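Local coordinates for periplasmic binding protein (Agrobacterium tumefaciens str. B6, PDB 5L9G) that binds the opine mannopine as a periplasmic solute-binding protein, probably delivering it to an ABC transporter for uptake, at residues 91-96 and 254-260. Sequence-based numbering, arbitrary orientation.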
loop_
_atom_site.group_PDB
_atom_site.type_symbol
_atom_site.label_atom_id
_atom_site.label_comp_id
_atom_site.label_asym_id
_atom_site.label_seq_id
_atom_site.Cartn_x
_atom_site.Cartn_y
_atom_site.Cartn_z
ATOM N N GLY A 91 -7.683 -19.669 -0.515
ATOM C CA GLY A 91 -7.298 -20.510 0.615
ATOM C C GLY A 91 -5.871 -20.292 1.076
ATOM O O GLY A 91 -5.220 -21.225 1.551
ATOM N N VAL A 92 -5.377 -19.050 0.954
ATOM C CA VAL A 92 -4.001 -18.682 1.312
ATOM C C VAL A 92 -3.889 -18.218 2.779
ATOM O O VAL A 92 -2.798 -18.249 3.352
ATOM C CB VAL A 92 -3.446 -17.639 0.289
ATOM C CG1 VAL A 92 -2.027 -17.178 0.626
ATOM C CG2 VAL A 92 -3.489 -18.215 -1.119
ATOM N N LEU A 93 -5.021 -17.846 3.399
ATOM C CA LEU A 93 -4.997 -17.273 4.746
ATOM C C LEU A 93 -5.620 -18.124 5.840
ATOM O O LEU A 93 -6.676 -18.724 5.639
ATOM C CB LEU A 93 -5.679 -15.880 4.721
ATOM C CG LEU A 93 -5.171 -14.857 3.681
ATOM C CD1 LEU A 93 -5.874 -13.512 3.846
ATOM C CD2 LEU A 93 -3.626 -14.648 3.784
ATOM N N GLU A 94 -4.972 -18.144 7.018
ATOM C CA GLU A 94 -5.490 -18.792 8.217
ATOM C C GLU A 94 -6.558 -17.867 8.795
ATOM O O GLU A 94 -6.404 -16.642 8.708
ATOM C CB GLU A 94 -4.395 -18.935 9.281
ATOM C CG GLU A 94 -3.473 -20.126 9.101
ATOM C CD GLU A 94 -4.031 -21.517 9.355
ATOM O OE1 GLU A 94 -3.343 -22.492 8.975
ATOM O OE2 GLU A 94 -5.135 -21.642 9.933
ATOM N N LYS A 95 -7.618 -18.437 9.401
ATOM C CA LYS A 95 -8.627 -17.625 10.087
ATOM C C LYS A 95 -7.985 -17.228 11.423
ATOM O O LYS A 95 -7.364 -18.074 12.078
ATOM C CB LYS A 95 -9.940 -18.411 10.318
ATOM C CG LYS A 95 -11.080 -17.964 9.412
ATOM C CD LYS A 95 -11.071 -18.724 8.091
ATOM C CE LYS A 95 -12.073 -18.203 7.094
ATOM N NZ LYS A 95 -11.717 -18.626 5.716
ATOM N N LEU A 96 -8.062 -15.950 11.790
ATOM C CA LEU A 96 -7.447 -15.473 13.032
ATOM C C LEU A 96 -8.308 -15.775 14.259
ATOM O O LEU A 96 -9.531 -15.908 14.128
ATOM C CB LEU A 96 -7.134 -13.965 12.932
ATOM C CG LEU A 96 -6.129 -13.566 11.837
ATOM C CD1 LEU A 96 -6.021 -12.065 11.714
ATOM C CD2 LEU A 96 -4.737 -14.138 12.107
ATOM N N TYR A 254 -1.820 -7.342 8.511
ATOM C CA TYR A 254 -1.204 -8.658 8.641
ATOM C C TYR A 254 -2.202 -9.794 8.536
ATOM O O TYR A 254 -3.335 -9.692 9.024
ATOM C CB TYR A 254 -0.467 -8.785 9.980
ATOM C CG TYR A 254 0.670 -7.797 10.164
ATOM C CD1 TYR A 254 1.804 -7.853 9.360
ATOM C CD2 TYR A 254 0.607 -6.805 11.138
ATOM C CE1 TYR A 254 2.865 -6.961 9.537
ATOM C CE2 TYR A 254 1.653 -5.892 11.311
ATOM C CZ TYR A 254 2.782 -5.981 10.511
ATOM O OH TYR A 254 3.813 -5.079 10.672
ATOM N N ALA A 255 -1.727 -10.912 7.980
ATOM C CA ALA A 255 -2.484 -12.162 7.854
ATOM C C ALA A 255 -1.503 -13.293 8.156
ATOM O O ALA A 255 -0.284 -13.089 8.073
ATOM C CB ALA A 255 -3.024 -12.305 6.442
ATOM N N ILE A 256 -2.038 -14.466 8.519
ATOM C CA ILE A 256 -1.217 -15.650 8.780
ATOM C C ILE A 256 -1.452 -16.621 7.632
ATOM O O ILE A 256 -2.594 -16.841 7.242
ATOM C CB ILE A 256 -1.443 -16.220 10.205
ATOM C CG1 ILE A 256 -0.846 -15.228 11.243
ATOM C CG2 ILE A 256 -0.826 -17.632 10.356
ATOM C CD1 ILE A 256 -1.224 -15.474 12.694
ATOM N N VAL A 257 -0.365 -17.118 7.031
ATOM C CA VAL A 257 -0.406 -18.022 5.879
ATOM C C VAL A 257 -1.026 -19.373 6.267
ATOM O O VAL A 257 -0.693 -19.921 7.323
ATOM C CB VAL A 257 0.993 -18.170 5.206
ATOM C CG1 VAL A 257 0.913 -19.006 3.927
ATOM C CG2 VAL A 257 1.599 -16.802 4.899
ATOM N N LYS A 258 -1.966 -19.879 5.432
ATOM C CA LYS A 258 -2.613 -21.182 5.640
ATOM C C LYS A 258 -1.522 -22.254 5.688
ATOM O O LYS A 258 -0.729 -22.367 4.754
ATOM C CB LYS A 258 -3.612 -21.473 4.511
ATOM C CG LYS A 258 -4.505 -22.689 4.776
ATOM C CD LYS A 258 -5.911 -22.265 5.169
ATOM C CE LYS A 258 -6.663 -23.357 5.883
ATOM N NZ LYS A 258 -8.017 -22.902 6.290
ATOM N N GLY A 259 -1.478 -22.996 6.791
ATOM C CA GLY A 259 -0.486 -24.039 7.010
ATOM C C GLY A 259 0.835 -23.505 7.528
ATOM O O GLY A 259 1.852 -24.204 7.433
ATOM N N ALA A 260 0.827 -22.261 8.099
ATOM C CA ALA A 260 2.010 -21.598 8.678
ATOM C C ALA A 260 2.707 -22.579 9.641
ATOM O O ALA A 260 2.028 -23.160 10.494
ATOM C CB ALA A 260 1.610 -20.346 9.435
HETATM O O HOH W 1 -4.908 -14.418 8.766
#
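Ile256 O receives Glu94 N at 2.7 Å in a nearly straight bond, while Leu93 CA adds a weaker C-H...O contact to the same oxygen. Together with Lys258 N, which donates to Val92 O at 2.8 Å, this makes Leu93 and Val257 an antiparallel, non-hydrogen-bonded bridge. In one lobe of this two-lobed periplasmic binding protein, the loop after helix 84-89 is thus paired with residues 256-258, where the chain leaves strand 240-256 for a turn. Beyond the bridge the backbones part, and a water joins them, giving to Glu94 O and accepting from Ile256 N.

Gly91, with positive phi, ends the helix in a Schellman motif and turns the chain into the contact. Gly259 likewise has a positive phi (83°), which glycine adopts readily, at the third position of the type II turn Val257-Ala260. Glu94 bends at chi2 (-71°), which brings its CG to 3.3 Å from Val257 O and directs OE1 to the turn, while OE2 has a long, weak ion pair with Arg263. The small Ala255 lets Leu93 CD2 approach its CB to 3.6 Å, and Leu96 CD2 meets Ile256 CD1 at 3.8 Å, both residues also resting on Met267 of helix 263-273. The aliphatic part of Lys258 lies along the loop backbone, its CB 3.4 Å from Gly91 O. Gly259 N donates a nearly straight hydrogen bond to Glu94 OE1 at 2.9 Å, on the anti side and 21° out of the carboxylate plane.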